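Local coordinates for protein erythrocyte binding antigen 140 (Plasmodium falciparum, PDB 4GF2) that probably binds a host receptor on the red cell surface, as an adhesin of the erythrocyte-binding family used by the malaria parasite during invasion, at residues Gln175-Phe187 with Ser229-Lys243. The protein carries 3 engineered substitutions. Residues are numbered along the deposited sequence; the frame is centred on the assembly and turned at random.
Sequences QINLWIKEWNENF and SKTQMEVLTNLYKKK. With GOL (glycerol), chain G.
The indole of Trp183 reaches across to the helix of residues 229-242 and is contacted on both faces and at its edge. Leu236 lays CD1 over one face, 3.9 Å from the centroid of the five-membered ring, a CH-pi contact; Phe187 CB, one turn along Trp183's own helix, lies over the rim of the opposite face. At the edge NE1 gives its hydrogen to Gln232 OE1 at 2.8 Å, and the N-H points almost straight at the oxygen (176°). The bond lies in the indole plane but 28° out of the plane of the amide, whose own plane stands steeply to the ring. Met233 flanks the benzo end, its SD 4.8 Å from the six-membered centroid in an oblique Met-aromatic contact. The first torsion of Trp183 extends the indole away from its own backbone N and into the hole formed by Ser229, Gln232, Met233 and Leu236. The Tyr240 ring, by contrast, is met at its edge, where Asn177 OD1 comes within 3.4 Å of CE1.

Trp183 is thus a knob in a four-residue hole, within the packing of two nearly antiparallel helices, 175-202 and 213-242, in the first of two Duffy-binding-like domains; the short segments pass 10.0 Å apart at 154°. Helix 252-259 packs against the pair through Ile180, Met233, Thr237 and Tyr240.

Farther along, Ile180 and Leu236 lie alongside one another, pointing contrary ways, with Ile180 CG1 4.1 Å from Leu236 CB, while Ile180 CD1 also abuts Tyr240 CB. Ile176 rests its CG2 against the aliphatic CD of Lys243. A water joins Asn177 ND2 to Tyr240 OH, and that hydroxyl is also hydrogen-bonded to the backbone oxygen of Lys249. At the other end Phe187 CE1 touches Ser229 CB at 3.4 Å, while Ser229 OG bonds to Phe225 O within its own helix.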
# COMPACT_ATOMS: atom_id res chain seq x y z
N GLN A 175 -17.22 23.60 -25.88
CA GLN A 175 -16.82 22.20 -25.83
C GLN A 175 -16.50 21.76 -24.41
O GLN A 175 -16.89 20.67 -23.98
CB GLN A 175 -15.60 21.95 -26.72
CG GLN A 175 -15.13 20.50 -26.68
CD GLN A 175 -13.96 20.24 -27.59
OE1 GLN A 175 -12.87 20.74 -27.37
NE2 GLN A 175 -14.19 19.43 -28.62
N ILE A 176 -15.78 22.60 -23.68
CA ILE A 176 -15.30 22.23 -22.35
C ILE A 176 -16.45 22.04 -21.37
O ILE A 176 -16.36 21.24 -20.44
CB ILE A 176 -14.32 23.27 -21.79
CG1 ILE A 176 -13.62 22.69 -20.56
CG2 ILE A 176 -15.04 24.57 -21.45
CD1 ILE A 176 -12.45 23.51 -20.12
N ASN A 177 -17.53 22.79 -21.56
CA ASN A 177 -18.73 22.60 -20.75
C ASN A 177 -19.32 21.22 -21.03
O ASN A 177 -19.63 20.46 -20.11
CB ASN A 177 -19.76 23.70 -21.03
CG ASN A 177 -19.23 25.10 -20.69
OD1 ASN A 177 -18.04 25.38 -20.82
ND2 ASN A 177 -20.13 25.97 -20.26
N LEU A 178 -19.45 20.90 -22.31
CA LEU A 178 -20.00 19.61 -22.73
C LEU A 178 -19.10 18.46 -22.28
O LEU A 178 -19.60 17.42 -21.86
CB LEU A 178 -20.20 19.57 -24.24
CG LEU A 178 -21.22 20.57 -24.80
CD1 LEU A 178 -21.25 20.53 -26.33
CD2 LEU A 178 -22.59 20.29 -24.24
N TRP A 179 -17.79 18.64 -22.37
CA TRP A 179 -16.86 17.58 -21.98
C TRP A 179 -16.91 17.31 -20.48
O TRP A 179 -16.95 16.16 -20.05
CB TRP A 179 -15.43 17.91 -22.41
CG TRP A 179 -15.16 17.61 -23.85
CD1 TRP A 179 -16.08 17.38 -24.83
CD2 TRP A 179 -13.87 17.51 -24.48
NE1 TRP A 179 -15.45 17.15 -26.03
CE2 TRP A 179 -14.09 17.22 -25.84
CE3 TRP A 179 -12.56 17.63 -24.02
CZ2 TRP A 179 -13.05 17.06 -26.74
CZ3 TRP A 179 -11.52 17.47 -24.92
CH2 TRP A 179 -11.77 17.19 -26.27
N ILE A 180 -16.93 18.38 -19.69
CA ILE A 180 -17.02 18.23 -18.24
C ILE A 180 -18.28 17.44 -17.88
O ILE A 180 -18.23 16.51 -17.07
CB ILE A 180 -17.01 19.60 -17.54
CG1 ILE A 180 -15.59 20.17 -17.52
CG2 ILE A 180 -17.53 19.48 -16.11
CD1 ILE A 180 -15.46 21.52 -16.85
N LYS A 181 -19.41 17.80 -18.48
CA LYS A 181 -20.67 17.12 -18.23
C LYS A 181 -20.58 15.64 -18.58
O LYS A 181 -21.01 14.78 -17.81
CB LYS A 181 -21.80 17.76 -19.04
CG LYS A 181 -22.38 19.03 -18.43
CD LYS A 181 -22.95 19.92 -19.52
CE LYS A 181 -24.16 20.69 -19.06
NZ LYS A 181 -24.72 21.50 -20.17
N GLU A 182 -20.02 15.35 -19.76
CA GLU A 182 -19.89 13.98 -20.22
C GLU A 182 -18.98 13.21 -19.27
O GLU A 182 -19.32 12.11 -18.82
CB GLU A 182 -19.31 13.93 -21.64
CG GLU A 182 -19.15 12.51 -22.20
CD GLU A 182 -18.50 12.47 -23.57
OE1 GLU A 182 -18.05 13.52 -24.06
OE2 GLU A 182 -18.45 11.37 -24.17
N TRP A 183 -17.84 13.80 -18.94
CA TRP A 183 -16.87 13.17 -18.05
C TRP A 183 -17.50 12.87 -16.70
O TRP A 183 -17.31 11.79 -16.14
CB TRP A 183 -15.65 14.07 -17.86
CG TRP A 183 -14.63 13.45 -16.98
CD1 TRP A 183 -13.53 12.73 -17.37
CD2 TRP A 183 -14.61 13.47 -15.55
NE1 TRP A 183 -12.83 12.31 -16.27
CE2 TRP A 183 -13.47 12.75 -15.14
CE3 TRP A 183 -15.44 14.02 -14.58
CZ2 TRP A 183 -13.14 12.57 -13.80
CZ3 TRP A 183 -15.12 13.85 -13.25
CH2 TRP A 183 -13.98 13.13 -12.87
N ASN A 184 -18.26 13.83 -16.17
CA ASN A 184 -18.94 13.65 -14.90
C ASN A 184 -19.85 12.43 -14.93
O ASN A 184 -19.87 11.64 -13.99
CB ASN A 184 -19.76 14.90 -14.55
CG ASN A 184 -20.41 14.80 -13.18
OD1 ASN A 184 -19.88 14.17 -12.27
ND2 ASN A 184 -21.58 15.42 -13.04
N GLU A 185 -20.61 12.28 -16.01
CA GLU A 185 -21.50 11.13 -16.17
C GLU A 185 -20.71 9.83 -16.31
O GLU A 185 -21.03 8.83 -15.67
CB GLU A 185 -22.42 11.32 -17.37
CG GLU A 185 -23.48 12.40 -17.16
CD GLU A 185 -24.26 12.71 -18.43
OE1 GLU A 185 -23.68 12.62 -19.53
OE2 GLU A 185 -25.46 13.04 -18.32
N ASN A 186 -19.66 9.84 -17.13
CA ASN A 186 -18.82 8.66 -17.29
C ASN A 186 -18.27 8.24 -15.93
O ASN A 186 -18.17 7.05 -15.62
CB ASN A 186 -17.65 8.92 -18.24
CG ASN A 186 -18.10 9.25 -19.67
OD1 ASN A 186 -17.36 9.90 -20.42
ND2 ASN A 186 -19.28 8.78 -20.06
N PHE A 187 -17.92 9.23 -15.12
CA PHE A 187 -17.28 9.00 -13.83
C PHE A 187 -18.22 8.35 -12.82
O PHE A 187 -17.86 7.36 -12.18
CB PHE A 187 -16.77 10.32 -13.26
CG PHE A 187 -16.29 10.23 -11.85
CD1 PHE A 187 -15.08 9.62 -11.56
CD2 PHE A 187 -17.04 10.75 -10.82
CE1 PHE A 187 -14.64 9.54 -10.25
CE2 PHE A 187 -16.60 10.67 -9.51
CZ PHE A 187 -15.40 10.06 -9.23
N SER A 229 -9.06 9.55 -11.92
CA SER A 229 -10.19 10.46 -12.12
C SER A 229 -9.93 11.84 -11.53
O SER A 229 -10.31 12.85 -12.11
CB SER A 229 -11.46 9.86 -11.51
OG SER A 229 -11.81 8.65 -12.16
N LYS A 230 -9.28 11.89 -10.37
CA LYS A 230 -9.02 13.17 -9.72
C LYS A 230 -8.08 14.05 -10.53
O LYS A 230 -8.29 15.26 -10.63
CB LYS A 230 -8.47 12.98 -8.31
CG LYS A 230 -8.07 14.29 -7.66
CD LYS A 230 -7.76 14.14 -6.18
CE LYS A 230 -7.39 15.47 -5.55
NZ LYS A 230 -7.22 15.38 -4.08
N THR A 231 -7.04 13.46 -11.11
CA THR A 231 -6.11 14.22 -11.93
C THR A 231 -6.83 14.71 -13.18
O THR A 231 -6.63 15.84 -13.62
CB THR A 231 -4.85 13.41 -12.31
OG1 THR A 231 -5.20 12.36 -13.22
CG2 THR A 231 -4.18 12.81 -11.07
N GLN A 232 -7.68 13.86 -13.74
CA GLN A 232 -8.43 14.20 -14.94
C GLN A 232 -9.33 15.41 -14.70
O GLN A 232 -9.31 16.37 -15.47
CB GLN A 232 -9.28 13.02 -15.41
CG GLN A 232 -8.50 11.95 -16.16
CD GLN A 232 -9.37 10.79 -16.61
OE1 GLN A 232 -10.56 10.73 -16.30
NE2 GLN A 232 -8.78 9.86 -17.36
N MET A 233 -10.09 15.38 -13.61
CA MET A 233 -11.02 16.46 -13.33
C MET A 233 -10.26 17.75 -13.05
O MET A 233 -10.72 18.83 -13.43
CB MET A 233 -11.93 16.12 -12.15
CG MET A 233 -13.25 16.89 -12.18
SD MET A 233 -14.30 16.59 -10.74
CE MET A 233 -13.40 17.45 -9.47
N GLU A 234 -9.11 17.65 -12.40
CA GLU A 234 -8.28 18.83 -12.16
C GLU A 234 -7.99 19.53 -13.48
O GLU A 234 -8.24 20.72 -13.63
CB GLU A 234 -6.98 18.45 -11.46
CG GLU A 234 -7.15 18.11 -9.99
CD GLU A 234 -5.87 17.58 -9.36
OE1 GLU A 234 -4.81 17.68 -10.00
OE2 GLU A 234 -5.94 17.07 -8.22
N VAL A 235 -7.47 18.77 -14.45
CA VAL A 235 -7.19 19.32 -15.77
C VAL A 235 -8.42 20.02 -16.34
O VAL A 235 -8.39 21.20 -16.66
CB VAL A 235 -6.75 18.22 -16.74
CG1 VAL A 235 -6.82 18.71 -18.19
CG2 VAL A 235 -5.35 17.74 -16.40
N LEU A 236 -9.50 19.26 -16.46
CA LEU A 236 -10.73 19.77 -17.06
C LEU A 236 -11.24 21.01 -16.33
O LEU A 236 -11.71 21.96 -16.96
CB LEU A 236 -11.81 18.68 -17.06
CG LEU A 236 -11.52 17.45 -17.93
CD1 LEU A 236 -12.58 16.37 -17.73
CD2 LEU A 236 -11.43 17.84 -19.39
N THR A 237 -11.14 20.99 -15.01
CA THR A 237 -11.69 22.07 -14.19
C THR A 237 -10.83 23.32 -14.31
O THR A 237 -11.35 24.44 -14.25
CB THR A 237 -11.82 21.65 -12.71
OG1 THR A 237 -13.01 22.21 -12.16
CG2 THR A 237 -10.62 22.11 -11.90
N ASN A 238 -9.53 23.14 -14.47
CA ASN A 238 -8.62 24.27 -14.66
C ASN A 238 -8.81 24.86 -16.04
O ASN A 238 -8.78 26.08 -16.21
CB ASN A 238 -7.17 23.84 -14.47
CG ASN A 238 -6.89 23.34 -13.06
OD1 ASN A 238 -7.64 23.63 -12.13
ND2 ASN A 238 -5.81 22.58 -12.91
N LEU A 239 -9.02 24.00 -17.03
CA LEU A 239 -9.26 24.45 -18.40
C LEU A 239 -10.54 25.28 -18.49
O LEU A 239 -10.65 26.19 -19.31
CB LEU A 239 -9.34 23.26 -19.35
CG LEU A 239 -8.00 22.56 -19.61
CD1 LEU A 239 -8.21 21.29 -20.40
CD2 LEU A 239 -7.04 23.49 -20.35
N TYR A 240 -11.51 24.97 -17.63
CA TYR A 240 -12.74 25.75 -17.59
C TYR A 240 -12.43 27.17 -17.15
O TYR A 240 -12.71 28.13 -17.88
CB TYR A 240 -13.75 25.12 -16.64
CG TYR A 240 -15.07 25.85 -16.61
CD1 TYR A 240 -15.98 25.72 -17.66
CD2 TYR A 240 -15.41 26.68 -15.56
CE1 TYR A 240 -17.19 26.39 -17.64
CE2 TYR A 240 -16.61 27.36 -15.53
CZ TYR A 240 -17.50 27.21 -16.58
OH TYR A 240 -18.70 27.87 -16.56
N LYS A 241 -11.84 27.31 -15.97
CA LYS A 241 -11.48 28.62 -15.44
C LYS A 241 -10.64 29.39 -16.46
O LYS A 241 -10.91 30.57 -16.73
CB LYS A 241 -10.69 28.46 -14.14
CG LYS A 241 -11.53 27.97 -12.97
CD LYS A 241 -10.66 27.53 -11.80
CE LYS A 241 -11.49 27.08 -10.62
NZ LYS A 241 -10.68 26.39 -9.58
N LYS A 242 -9.65 28.73 -17.03
CA LYS A 242 -8.74 29.36 -17.98
C LYS A 242 -9.47 29.90 -19.20
O LYS A 242 -9.08 30.93 -19.76
CB LYS A 242 -7.66 28.37 -18.42
CG LYS A 242 -6.78 28.90 -19.53
CD LYS A 242 -5.60 27.99 -19.80
CE LYS A 242 -4.70 28.56 -20.89
NZ LYS A 242 -3.48 27.74 -21.10
N LYS A 243 -10.53 29.22 -19.61
CA LYS A 243 -11.30 29.64 -20.78
C LYS A 243 -12.35 30.68 -20.41
O LYS A 243 -13.12 31.13 -21.26
CB LYS A 243 -11.96 28.43 -21.44
CG LYS A 243 -10.98 27.54 -22.20
CD LYS A 243 -11.66 26.27 -22.68
CE LYS A 243 -10.77 25.48 -23.63
NZ LYS A 243 -10.66 26.12 -24.97
C1 GOL G . -15.05 5.66 -17.78
O1 GOL G . -16.40 5.51 -17.38
C2 GOL G . -14.30 6.53 -16.77
O2 GOL G . -15.12 7.61 -16.37
C3 GOL G . -13.01 7.05 -17.39
O3 GOL G . -12.32 7.85 -16.46
O HOH W 1 -12.33 23.61 -26.69
O HOH W 2 -20.51 28.55 -18.94